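Di-haem cytochrome c peroxidase family protein (Burkholderia thailandensis E264, PDB 6NX0) binds two c-type hemes and, as a member of the diheme cytochrome c peroxidase family, probably reduces hydrogen peroxide with electrons passed between them. Local coordinates at residues L163-Y168 against L457-Y462. Sequence-based numbering, arbitrary orientation.
With HEC (heme c), chain B.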
ATOM      1  N   LEU A 163      -2.436   6.593  -2.318  1.00  9.19           N
ATOM      2  CA  LEU A 163      -3.344   6.038  -3.318  1.00 11.14           C
ATOM      3  C   LEU A 163      -2.982   6.385  -4.750  1.00  9.65           C
ATOM      4  O   LEU A 163      -3.630   5.874  -5.665  1.00 10.61           O
ATOM      5  CB  LEU A 163      -4.781   6.482  -3.052  1.00 11.37           C
ATOM      6  CG  LEU A 163      -5.317   6.184  -1.654  1.00 11.10           C
ATOM      7  CD1 LEU A 163      -6.795   6.574  -1.541  1.00 11.35           C
ATOM      8  CD2 LEU A 163      -5.138   4.734  -1.301  1.00  9.52           C
ATOM      9  N   LEU A 164      -1.965   7.205  -4.996  1.00  9.10           N
ATOM     10  CA  LEU A 164      -1.524   7.322  -6.378  1.00  9.64           C
ATOM     11  C   LEU A 164      -1.040   5.958  -6.847  1.00  9.61           C
ATOM     12  O   LEU A 164      -0.451   5.186  -6.076  1.00 10.40           O
ATOM     13  CB  LEU A 164      -0.428   8.379  -6.526  1.00 10.07           C
ATOM     14  CG  LEU A 164      -0.847   9.826  -6.224  1.00 11.51           C
ATOM     15  CD1 LEU A 164       0.351  10.718  -6.434  1.00 13.42           C
ATOM     16  CD2 LEU A 164      -2.021  10.296  -7.066  1.00 11.31           C
ATOM     17  N   TYR A 165      -1.314   5.648  -8.117  1.00 10.60           N
ATOM     18  CA  TYR A 165      -0.926   4.396  -8.784  1.00  9.91           C
ATOM     19  C   TYR A 165      -1.728   3.186  -8.283  1.00  8.55           C
ATOM     20  O   TYR A 165      -1.441   2.047  -8.684  1.00  9.38           O
ATOM     21  CB  TYR A 165       0.590   4.139  -8.680  1.00 10.11           C
ATOM     22  CG  TYR A 165       1.345   5.361  -9.117  1.00 11.60           C
ATOM     23  CD1 TYR A 165       1.447   5.698 -10.458  1.00 11.68           C
ATOM     24  CD2 TYR A 165       1.878   6.226  -8.185  1.00  8.15           C
ATOM     25  CE1 TYR A 165       2.092   6.859 -10.858  1.00 12.54           C
ATOM     26  CE2 TYR A 165       2.534   7.395  -8.576  1.00 12.86           C
ATOM     27  CZ  TYR A 165       2.621   7.701  -9.915  1.00 10.47           C
ATOM     28  OH  TYR A 165       3.249   8.856 -10.357  1.00 12.67           O
ATOM     29  N   VAL A 166      -2.713   3.392  -7.406  1.00 10.58           N
ATOM     30  CA  VAL A 166      -3.476   2.265  -6.885  1.00 10.84           C
ATOM     31  C   VAL A 166      -4.275   1.569  -7.978  1.00 12.52           C
ATOM     32  O   VAL A 166      -4.638   0.401  -7.820  1.00 11.94           O
ATOM     33  CB  VAL A 166      -4.393   2.743  -5.727  1.00 11.23           C
ATOM     34  CG1 VAL A 166      -5.615   3.515  -6.245  1.00 12.71           C
ATOM     35  CG2 VAL A 166      -4.833   1.555  -4.827  1.00 13.33           C
ATOM     36  N   ARG A 167      -4.561   2.246  -9.093  1.00 10.90           N
ATOM     37  CA  ARG A 167      -5.306   1.625 -10.181  1.00 10.57           C
ATOM     38  C   ARG A 167      -4.567   0.448 -10.802  1.00 12.10           C
ATOM     39  O   ARG A 167      -5.189  -0.357 -11.514  1.00 14.34           O
ATOM     40  CB  ARG A 167      -5.639   2.671 -11.250  1.00 11.11           C
ATOM     41  CG  ARG A 167      -4.460   3.151 -12.084  1.00 11.28           C
ATOM     42  CD  ARG A 167      -4.937   4.202 -13.098  1.00 13.71           C
ATOM     43  NE  ARG A 167      -3.900   4.565 -14.048  1.00 13.76           N
ATOM     44  CZ  ARG A 167      -4.078   5.401 -15.066  1.00 16.35           C
ATOM     45  NH1 ARG A 167      -5.259   5.957 -15.243  1.00 14.23           N
ATOM     46  NH2 ARG A 167      -3.075   5.683 -15.910  1.00 15.43           N
ATOM     47  N   TYR A 168      -3.278   0.297 -10.537  1.00 10.35           N
ATOM     48  CA  TYR A 168      -2.511  -0.815 -11.074  1.00 11.16           C
ATOM     49  C   TYR A 168      -2.473  -2.028 -10.147  1.00 12.31           C
ATOM     50  O   TYR A 168      -1.883  -3.037 -10.524  1.00 12.93           O
ATOM     51  CB  TYR A 168      -1.078  -0.369 -11.384  1.00 13.05           C
ATOM     52  CG  TYR A 168      -1.014   0.686 -12.458  1.00 10.57           C
ATOM     53  CD1 TYR A 168      -1.127   0.352 -13.794  1.00 12.90           C
ATOM     54  CD2 TYR A 168      -0.871   2.029 -12.131  1.00 12.71           C
ATOM     55  CE1 TYR A 168      -1.111   1.328 -14.773  1.00 12.17           C
ATOM     56  CE2 TYR A 168      -0.843   3.000 -13.111  1.00 13.26           C
ATOM     57  CZ  TYR A 168      -0.959   2.638 -14.421  1.00 12.63           C
ATOM     58  OH  TYR A 168      -0.956   3.573 -15.425  1.00 14.87           O
ATOM     59  N   LEU A 457      11.791   9.250  -6.872  1.00 12.75           N
ATOM     60  CA  LEU A 457      10.484   8.707  -7.210  1.00 12.05           C
ATOM     61  C   LEU A 457       9.333   9.583  -6.714  1.00 11.88           C
ATOM     62  O   LEU A 457       8.172   9.176  -6.787  1.00 11.71           O
ATOM     63  CB  LEU A 457      10.334   7.298  -6.629  1.00 11.20           C
ATOM     64  CG  LEU A 457      11.502   6.344  -6.837  1.00 11.25           C
ATOM     65  CD1 LEU A 457      11.179   4.967  -6.281  1.00 13.32           C
ATOM     66  CD2 LEU A 457      11.854   6.253  -8.311  1.00 12.56           C
ATOM     67  N   THR A 458       9.628  10.767  -6.207  1.00 10.94           N
ATOM     68  CA  THR A 458       8.591  11.683  -5.751  1.00 10.69           C
ATOM     69  C   THR A 458       8.001  12.469  -6.918  1.00 13.19           C
ATOM     70  O   THR A 458       8.732  13.082  -7.704  1.00 11.99           O
ATOM     71  CB  THR A 458       9.197  12.630  -4.727  1.00 10.76           C
ATOM     72  OG1 THR A 458       9.752  11.862  -3.656  1.00 10.88           O
ATOM     73  CG2 THR A 458       8.174  13.599  -4.202  1.00 11.82           C
ATOM     74  N   ASP A 459       6.674  12.454  -7.025  1.00 10.69           N
ATOM     75  CA  ASP A 459       5.997  13.225  -8.050  1.00 10.94           C
ATOM     76  C   ASP A 459       6.258  14.712  -7.839  1.00 12.70           C
ATOM     77  O   ASP A 459       6.492  15.178  -6.719  1.00 12.44           O
ATOM     78  CB  ASP A 459       4.507  12.880  -8.054  1.00 12.59           C
ATOM     79  CG  ASP A 459       4.217  11.682  -8.903  1.00 16.67           C
ATOM     80  OD1 ASP A 459       4.336  11.793 -10.140  1.00 16.79           O
ATOM     81  OD2 ASP A 459       3.896  10.616  -8.363  1.00 12.87           O
ATOM     82  N   ALA A 460       6.253  15.456  -8.953  1.00 14.82           N
ATOM     83  CA  ALA A 460       6.743  16.831  -8.953  1.00 15.88           C
ATOM     84  C   ALA A 460       6.023  17.718  -7.942  1.00 14.56           C
ATOM     85  O   ALA A 460       6.653  18.597  -7.327  1.00 16.68           O
ATOM     86  CB  ALA A 460       6.600  17.420 -10.353  1.00 19.44           C
ATOM     87  N   ARG A 461       4.706  17.536  -7.793  1.00 14.74           N
ATOM     88  CA  ARG A 461       3.889  18.339  -6.880  1.00 16.47           C
ATOM     89  C   ARG A 461       4.393  18.286  -5.445  1.00 15.69           C
ATOM     90  O   ARG A 461       4.118  19.203  -4.659  1.00 17.10           O
ATOM     91  CB  ARG A 461       2.423  17.851  -6.927  1.00 15.71           C
ATOM     92  CG  ARG A 461       1.466  18.555  -5.978  1.00 25.13           C
ATOM     93  CD  ARG A 461       0.048  18.069  -6.234  1.00 22.70           C
ATOM     94  NE  ARG A 461      -0.935  18.619  -5.302  1.00 22.28           N
ATOM     95  CZ  ARG A 461      -2.210  18.240  -5.252  1.00 28.58           C
ATOM     96  NH1 ARG A 461      -2.657  17.290  -6.063  1.00 33.41           N
ATOM     97  NH2 ARG A 461      -3.039  18.804  -4.380  1.00 29.75           N
ATOM     98  N   TYR A 462       5.097  17.221  -5.073  1.00 12.89           N
ATOM     99  CA  TYR A 462       5.338  16.927  -3.665  1.00 12.32           C
ATOM    100  C   TYR A 462       6.796  16.993  -3.243  1.00 11.84           C
ATOM    101  O   TYR A 462       7.092  16.665  -2.088  1.00 11.49           O
ATOM    102  CB  TYR A 462       4.799  15.529  -3.325  1.00 11.56           C
ATOM    103  CG  TYR A 462       3.387  15.319  -3.798  1.00 10.31           C
ATOM    104  CD1 TYR A 462       2.342  16.047  -3.246  1.00 13.95           C
ATOM    105  CD2 TYR A 462       3.094  14.389  -4.779  1.00 12.70           C
ATOM    106  CE1 TYR A 462       1.039  15.851  -3.660  1.00 14.99           C
ATOM    107  CE2 TYR A 462       1.786  14.185  -5.202  1.00 16.06           C
ATOM    108  CZ  TYR A 462       0.774  14.925  -4.638  1.00 17.73           C
ATOM    109  OH  TYR A 462      -0.532  14.712  -5.058  1.00 25.34           O
TER
HETATM  110 FE   HEC B 601      -7.934   4.386   3.158  1.00  9.09          FE
HETATM  111  CHA HEC B 601      -5.923   1.645   2.488  1.00  8.80           C
HETATM  112  CHB HEC B 601      -9.197   4.210   0.011  1.00  9.78           C
HETATM  113  CHC HEC B 601     -10.563   6.403   4.076  1.00  8.13           C
HETATM  114  CHD HEC B 601      -6.789   4.474   6.405  1.00 10.45           C
HETATM  115  NA  HEC B 601      -7.550   3.220   1.540  1.00  8.03           N
HETATM  116  C1A HEC B 601      -6.711   2.125   1.475  1.00  8.73           C
HETATM  117  C2A HEC B 601      -6.750   1.599   0.139  1.00  7.17           C
HETATM  118  C3A HEC B 601      -7.575   2.382  -0.572  1.00  7.48           C
HETATM  119  C4A HEC B 601      -8.166   3.351   0.314  1.00  8.09           C
HETATM  120  CMA HEC B 601      -8.017   2.173  -2.015  1.00 10.25           C
HETATM  121  CAA HEC B 601      -5.975   0.361  -0.348  1.00 10.89           C
HETATM  122  CBA HEC B 601      -4.671   0.781  -1.003  1.00 10.77           C
HETATM  123  CGA HEC B 601      -3.783  -0.381  -1.364  1.00 13.90           C
HETATM  124  O1A HEC B 601      -2.767  -0.102  -2.067  1.00 12.21           O
HETATM  125  O2A HEC B 601      -4.004  -1.518  -0.845  1.00 11.92           O
HETATM  126  NB  HEC B 601      -9.583   5.147   2.252  1.00  8.88           N
HETATM  127  C1B HEC B 601      -9.929   4.924   0.926  1.00  9.30           C
HETATM  128  C2B HEC B 601     -11.158   5.623   0.666  1.00 10.00           C
HETATM  129  C3B HEC B 601     -11.602   6.149   1.813  1.00  8.49           C
HETATM  130  C4B HEC B 601     -10.597   5.889   2.815  1.00  8.65           C
HETATM  131  CMB HEC B 601     -11.848   5.657  -0.702  1.00 10.83           C
HETATM  132  CAB HEC B 601     -12.857   7.011   2.062  1.00  8.77           C
HETATM  133  CBB HEC B 601     -14.126   6.145   1.864  1.00 10.92           C
HETATM  134  NC  HEC B 601      -8.536   5.277   4.888  1.00  7.89           N
HETATM  135  C1C HEC B 601      -9.635   6.115   5.028  1.00  7.26           C
HETATM  136  C2C HEC B 601      -9.501   6.771   6.310  1.00  9.92           C
HETATM  137  C3C HEC B 601      -8.443   6.281   6.963  1.00  9.03           C
HETATM  138  C4C HEC B 601      -7.834   5.302   6.085  1.00  8.19           C
HETATM  139  CMC HEC B 601     -10.387   7.940   6.768  1.00  9.50           C
HETATM  140  CAC HEC B 601      -7.732   6.904   8.177  1.00  9.41           C
HETATM  141  CBC HEC B 601      -8.579   6.789   9.451  1.00  8.73           C
HETATM  142  ND  HEC B 601      -6.577   3.307   4.212  1.00  8.40           N
HETATM  143  C1D HEC B 601      -6.241   3.542   5.560  1.00  8.39           C
HETATM  144  C2D HEC B 601      -5.316   2.520   5.976  1.00  7.21           C
HETATM  145  C3D HEC B 601      -5.106   1.623   4.809  1.00  9.64           C
HETATM  146  C4D HEC B 601      -5.906   2.166   3.745  1.00  8.53           C
HETATM  147  CMD HEC B 601      -4.777   2.331   7.381  1.00  9.29           C
HETATM  148  CAD HEC B 601      -4.239   0.351   4.759  1.00  9.51           C
HETATM  149  CBD HEC B 601      -4.980  -0.708   5.542  1.00  9.76           C
HETATM  150  CGD HEC B 601      -4.474  -2.115   5.279  1.00 13.01           C
HETATM  151  O1D HEC B 601      -3.514  -2.268   4.492  1.00 13.68           O
HETATM  152  O2D HEC B 601      -5.020  -3.035   5.951  1.00 13.74           O
HETATM  153  O   HOH W   1      -9.164   2.713   3.852  1.00 21.79           O
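With CG set beside the backbone N and anti to the carbonyl carbon in both residues (chi1 -51° in Tyr165, -86° in Asp459), the phenol and the carboxylate approach from opposite directions with their planes nearly parallel. Tyr165 sits at the third position of a type II beta turn, Leu163 to Val166, closed by Val166 N to Leu163 O at 3.2 Å, and its positive phi is the one this turn requires there. The turn belongs to the N-terminal heme domain of the diheme peroxidase, whereas 457-462 is the loop that follows helix 444-455, so the contact ties two distant parts of the chain together in the interior.

Tyr165 OH donates to Asp459 OD2 at 2.7 Å, approaching on the syn side of the carboxylate. The ring and carboxylate planes lie only 15° apart, and OD2 stands at the ring edge near its plane. Both polar groups are buried and held by further bonds: Phe268 N also bonds to Tyr165 OH, while Ser269 OG reaches Asp459 OD1. Gripped at both oxygens, by Tyr165 OH and Ser269 OG, the carboxylate has its rotation fixed, and the bonds probably favour its charged form.

Beside this bond, Leu164 brings CD1 obliquely to the Tyr462 ring, 3.9 Å from CE2, and the same methyl lies 4.0 Å from Asp459 OD2, walling one flank of the acid with hydrocarbon. The Tyr462 hydroxyl is bonded elsewhere, to Pro128 O.

Both ends of the turn face the heme whose axial histidine is His126. Val166 CG2 lies 3.8 Å from propionate oxygen O1A, and Leu163 packs both methyls against the porphyrin, CD2 coming to 3.5 Å from heme C3A.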